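Local coordinates for protein PTS system, IIA component (Streptococcus pneumoniae serotype 4, PDB 5T3U) that probably relays phosphoryl groups as the cytoplasmic IIA component of a mannose-family sugar phosphotransferase system associated with fucose utilization, at residues Gly22-Ala27 and Val39-Leu44; Ile72-Leu77 and Val108-Ser113. One frame throughout, in Å; residues are numbered along the deposited sequence.

Interaction 1. Residues Gly22-Ala27 and Val39-Leu44; sequences GALMTA and VRTLGL
L24, on helix 19-31, lays its side chain over V39 and T41, two residues of strand 39-44, the outermost strand of the sheet within this chain. L24 CB already touches the strand, lying 3.8 Å from T41 CG2. CG stands anti to the backbone N (chi1 -177°), and from there the two methyls divide the work. L24 CD1 packs on V39 CG1 at 3.7 Å, whereas L24 CD2 bridges both strand residues, 3.7 Å from T41 CG2 and 3.9 Å from V39 CG1. V39 and T41 are two apart on an extended strand, so both put their side chains on the sheet face that carries the helix, while R40 between them points the other way and forms a salt bridge with E63 on helix 50-65. Branching at CB suits both residues to a strand. V39 offers the methyl that lies anti to its own backbone N, and T41 offers CG2 rather than its hydroxyl, giving the leucine a second methyl to rest on. Helix 19-31 is the connecting helix of the beta-alpha-beta unit 7-16, 19-31, 39-44, and here it meets the second strand of that unit. T34 also touches L24. Since the cross-segment contacts are all between carbon atoms, this leucine holds to the strand by dispersion and the hydrophobic effect rather than by a directional bond.

Interaction 2. Residues Ile72-Leu77 and Val108-Ser113; sequences IVLTDL and VELISS
In the parallel alpha/beta sandwich of this mannose-type IIA domain, helix 104-112 packs on one face of the sheet, and of residues 108-113 it is L110 that meets the inner strand 68-75. Its partners are I72 and L74, two residues of the strand that face the same way. The leucine fork serves both: L110 CD2 lies 3.7 Å from I72 CD1, and L110 CD1 lies 3.7 Å from L74 CD2. I72 and L110 run across each other at about a right angle, whereas L74 and L110 reach toward each other tip to tip. With chi1 at -56°, I72 holds CG1 anti to its carbonyl carbon and CG2 anti to its backbone N, and I72 CG2 lies 4.0 Å from L110 CD1. Branched aliphatic side chains suit this buried place, long enough to span the 8.6 Å between I72 CA and L110 CA. I11 of the neighbouring strand and I123 of helix 120-129 continue the apolar core around L110. At the end of the helix, serines suit the turn because their short hydroxyls fold back onto the backbone: S113 OG donates to E109 O, and S112 OG donates to V108 O at 2.8 Å, above the carbonyl plane and on the opposite face from S112 N.

Overall arrangement
From the N terminus, strand 7-16 leads into helix 19-31, and interaction 1 closes a loop of 11 residues between its segments, the last turn of that helix among them. The chain then passes through helix 50-65 to strand 68-75. In interaction 2, 30 residues lie between the segments: helix 81-90, strand 96-100 and the first turn of helix 104-112. The two closures follow in series, neither nested nor crossed. Strand 7-16 separates their strands in the sheet, yet their helices touch: I111 CD1 lies 3.8 Å from L24 CD1 and also packs on A27. The pair therefore joins the chain's outermost strand 39-44, an inner strand and two neighbouring helices, while T26 and L77 extend both regions to the second subunit.

Interaction 1. Residues Gly22-Ala27 and Val39-Leu44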
loop_
_atom_site.group_PDB
_atom_site.type_symbol
_atom_site.label_atom_id
_atom_site.label_comp_id
_atom_site.label_asym_id
_atom_site.label_seq_id
_atom_site.Cartn_x
_atom_site.Cartn_y
_atom_site.Cartn_z
ATOM N N GLY A 22 8.972 0.178 -1.864
ATOM C CA GLY A 22 8.413 1.520 -1.995
ATOM C C GLY A 22 7.629 1.929 -0.761
ATOM O O GLY A 22 7.720 3.082 -0.325
ATOM N N ALA A 23 6.867 1.000 -0.194
ATOM C CA ALA A 23 6.194 1.265 1.091
ATOM C C ALA A 23 7.168 1.596 2.228
ATOM O O ALA A 23 6.936 2.528 2.992
ATOM C CB ALA A 23 5.276 0.115 1.484
ATOM N N LEU A 24 8.280 0.883 2.320
ATOM C CA LEU A 24 9.236 1.189 3.393
ATOM C C LEU A 24 9.850 2.554 3.213
ATOM O O LEU A 24 9.945 3.292 4.165
ATOM C CB LEU A 24 10.365 0.157 3.498
ATOM C CG LEU A 24 11.351 0.400 4.666
ATOM C CD1 LEU A 24 10.668 0.545 6.083
ATOM C CD2 LEU A 24 12.411 -0.718 4.702
ATOM N N MET A 25 10.308 2.848 2.000
ATOM C CA MET A 25 10.905 4.142 1.640
ATOM C C MET A 25 9.970 5.272 2.080
ATOM O O MET A 25 10.382 6.191 2.787
ATOM C CB MET A 25 11.120 4.195 0.115
ATOM C CG MET A 25 11.789 5.418 -0.390
ATOM S SD MET A 25 10.664 6.849 -0.634
ATOM C CE MET A 25 11.896 7.937 -1.395
ATOM N N THR A 26 8.697 5.154 1.714
ATOM C CA THR A 26 7.688 6.153 2.079
ATOM C C THR A 26 7.477 6.206 3.586
ATOM O O THR A 26 7.398 7.294 4.163
ATOM C CB THR A 26 6.382 5.859 1.368
ATOM O OG1 THR A 26 6.584 6.048 -0.035
ATOM C CG2 THR A 26 5.252 6.770 1.848
ATOM N N ALA A 27 7.391 5.043 4.237
ATOM C CA ALA A 27 7.200 5.015 5.688
ATOM C C ALA A 27 8.351 5.723 6.410
ATOM O O ALA A 27 8.121 6.381 7.424
ATOM C CB ALA A 27 7.025 3.545 6.228
ATOM N N VAL A 39 13.781 -4.128 10.391
ATOM C CA VAL A 39 12.856 -4.051 9.258
ATOM C C VAL A 39 13.529 -4.454 7.980
ATOM O O VAL A 39 14.673 -4.041 7.691
ATOM C CB VAL A 39 12.257 -2.606 9.068
ATOM C CG1 VAL A 39 11.223 -2.596 7.923
ATOM C CG2 VAL A 39 11.614 -2.109 10.367
ATOM N N ARG A 40 12.823 -5.288 7.221
ATOM C CA ARG A 40 13.314 -5.744 5.912
ATOM C C ARG A 40 12.204 -5.764 4.883
ATOM O O ARG A 40 11.027 -5.860 5.233
ATOM C CB ARG A 40 13.918 -7.157 6.034
ATOM C CG ARG A 40 15.257 -7.140 6.788
ATOM C CD ARG A 40 15.897 -8.532 6.775
ATOM N NE ARG A 40 16.900 -8.616 7.833
ATOM C CZ ARG A 40 17.774 -9.612 7.962
ATOM N NH1 ARG A 40 17.786 -10.613 7.082
ATOM N NH2 ARG A 40 18.652 -9.580 8.960
ATOM N N THR A 41 12.579 -5.719 3.612
ATOM C CA THR A 41 11.597 -5.938 2.566
ATOM C C THR A 41 12.011 -7.066 1.634
ATOM O O THR A 41 13.194 -7.379 1.514
ATOM C CB THR A 41 11.362 -4.660 1.720
ATOM O OG1 THR A 41 12.523 -4.387 0.930
ATOM C CG2 THR A 41 11.064 -3.486 2.627
ATOM N N LEU A 42 11.038 -7.647 0.943
ATOM C CA LEU A 42 11.350 -8.629 -0.094
ATOM C C LEU A 42 10.328 -8.510 -1.209
ATOM O O LEU A 42 9.133 -8.526 -0.948
ATOM C CB LEU A 42 11.308 -10.042 0.505
ATOM C CG LEU A 42 11.837 -11.202 -0.338
ATOM C CD1 LEU A 42 13.330 -10.963 -0.688
ATOM C CD2 LEU A 42 11.669 -12.523 0.471
ATOM N N GLY A 43 10.804 -8.411 -2.452
ATOM C CA GLY A 43 9.924 -8.393 -3.607
ATOM C C GLY A 43 10.126 -9.609 -4.493
ATOM O O GLY A 43 11.252 -9.973 -4.786
ATOM N N LEU A 44 9.028 -10.233 -4.912
ATOM C CA LEU A 44 9.065 -11.297 -5.883
ATOM C C LEU A 44 8.974 -10.656 -7.269
ATOM O O LEU A 44 7.920 -10.201 -7.688
ATOM C CB LEU A 44 7.925 -12.299 -5.639
ATOM C CG LEU A 44 7.703 -13.386 -6.712
ATOM C CD1 LEU A 44 8.989 -14.151 -6.986
ATOM C CD2 LEU A 44 6.572 -14.317 -6.311
#

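Interaction 2. Residues Ile72-Leu77 and Val108-Ser113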
loop_
_atom_site.group_PDB
_atom_site.type_symbol
_atom_site.label_atom_id
_atom_site.label_comp_id
_atom_site.label_asym_id
_atom_site.label_seq_id
_atom_site.Cartn_x
_atom_site.Cartn_y
_atom_site.Cartn_z
ATOM N N ILE A 72 6.266 -9.422 12.559
ATOM C CA ILE A 72 5.069 -9.244 11.749
ATOM C C ILE A 72 5.490 -9.225 10.281
ATOM O O ILE A 72 6.359 -8.464 9.873
ATOM C CB ILE A 72 4.264 -7.976 12.165
ATOM C CG1 ILE A 72 3.911 -8.065 13.656
ATOM C CG2 ILE A 72 2.915 -7.830 11.341
ATOM C CD1 ILE A 72 3.296 -6.804 14.190
ATOM N N VAL A 73 4.909 -10.139 9.516
ATOM C CA VAL A 73 5.045 -10.173 8.085
ATOM C C VAL A 73 3.851 -9.413 7.498
ATOM O O VAL A 73 2.676 -9.743 7.783
ATOM C CB VAL A 73 5.057 -11.642 7.554
ATOM C CG1 VAL A 73 5.220 -11.679 6.037
ATOM C CG2 VAL A 73 6.175 -12.453 8.217
ATOM N N LEU A 74 4.151 -8.395 6.700
ATOM C CA LEU A 74 3.117 -7.676 5.935
ATOM C C LEU A 74 3.198 -8.145 4.500
ATOM O O LEU A 74 4.281 -8.128 3.897
ATOM C CB LEU A 74 3.333 -6.169 6.004
ATOM C CG LEU A 74 3.335 -5.526 7.397
ATOM C CD1 LEU A 74 3.501 -3.999 7.243
ATOM C CD2 LEU A 74 2.090 -5.886 8.228
ATOM N N THR A 75 2.072 -8.605 3.959
ATOM C CA THR A 75 2.054 -9.018 2.556
ATOM C C THR A 75 1.017 -8.202 1.757
ATOM O O THR A 75 0.069 -7.644 2.319
ATOM C CB THR A 75 1.753 -10.511 2.402
ATOM O OG1 THR A 75 0.422 -10.741 2.855
ATOM C CG2 THR A 75 2.783 -11.390 3.218
ATOM N N ASP A 76 1.226 -8.147 0.447
ATOM C CA ASP A 76 0.468 -7.244 -0.406
ATOM C C ASP A 76 -1.000 -7.625 -0.558
ATOM O O ASP A 76 -1.863 -6.758 -0.488
ATOM C CB ASP A 76 1.162 -7.018 -1.770
ATOM C CG ASP A 76 1.604 -8.321 -2.470
ATOM O OD1 ASP A 76 1.543 -9.425 -1.867
ATOM O OD2 ASP A 76 2.063 -8.210 -3.642
ATOM N N LEU A 77 -1.275 -8.917 -0.740
ATOM C CA LEU A 77 -2.644 -9.375 -0.853
ATOM C C LEU A 77 -2.791 -10.892 -0.568
ATOM O O LEU A 77 -1.841 -11.664 -0.750
ATOM C CB LEU A 77 -3.200 -8.997 -2.236
ATOM C CG LEU A 77 -2.870 -9.827 -3.467
ATOM C CD1 LEU A 77 -3.530 -9.197 -4.710
ATOM C CD2 LEU A 77 -1.370 -10.017 -3.713
ATOM N N VAL A 108 3.545 2.382 8.904
ATOM C CA VAL A 108 3.961 3.465 9.793
ATOM C C VAL A 108 3.700 3.185 11.269
ATOM O O VAL A 108 4.579 3.397 12.095
ATOM C CB VAL A 108 3.281 4.815 9.399
ATOM C CG1 VAL A 108 3.515 5.878 10.509
ATOM C CG2 VAL A 108 3.832 5.286 8.067
ATOM N N GLU A 109 2.489 2.736 11.601
ATOM C CA GLU A 109 2.143 2.473 12.987
ATOM C C GLU A 109 2.970 1.326 13.586
ATOM O O GLU A 109 3.381 1.389 14.746
ATOM C CB GLU A 109 0.646 2.114 13.091
ATOM C CG GLU A 109 0.205 1.631 14.485
ATOM C CD GLU A 109 0.582 2.602 15.618
ATOM O OE1 GLU A 109 0.582 3.844 15.401
ATOM O OE2 GLU A 109 0.882 2.119 16.737
ATOM N N LEU A 110 3.149 0.249 12.817
ATOM C CA LEU A 110 3.964 -0.879 13.287
ATOM C C LEU A 110 5.415 -0.456 13.492
ATOM O O LEU A 110 6.048 -0.860 14.486
ATOM C CB LEU A 110 3.848 -2.069 12.339
ATOM C CG LEU A 110 2.487 -2.780 12.423
ATOM C CD1 LEU A 110 2.311 -3.890 11.360
ATOM C CD2 LEU A 110 2.214 -3.312 13.868
ATOM N N ILE A 111 5.956 0.381 12.608
ATOM C CA ILE A 111 7.345 0.846 12.860
ATOM C C ILE A 111 7.416 1.721 14.130
ATOM O O ILE A 111 8.270 1.501 15.005
ATOM C CB ILE A 111 7.992 1.547 11.656
ATOM C CG1 ILE A 111 8.167 0.578 10.490
ATOM C CG2 ILE A 111 9.399 2.110 12.042
ATOM C CD1 ILE A 111 8.530 1.275 9.124
ATOM N N SER A 112 6.481 2.663 14.261
ATOM C CA SER A 112 6.468 3.594 15.404
ATOM C C SER A 112 6.343 2.907 16.751
ATOM O O SER A 112 6.776 3.459 17.769
ATOM C CB SER A 112 5.329 4.613 15.259
ATOM O OG SER A 112 5.474 5.278 14.022
ATOM N N SER A 113 5.732 1.721 16.759
ATOM C CA SER A 113 5.420 1.015 17.997
ATOM C C SER A 113 6.269 -0.257 18.206
ATOM O O SER A 113 5.996 -1.053 19.122
ATOM C CB SER A 113 3.922 0.700 18.059
ATOM O OG SER A 113 3.548 -0.218 17.036
#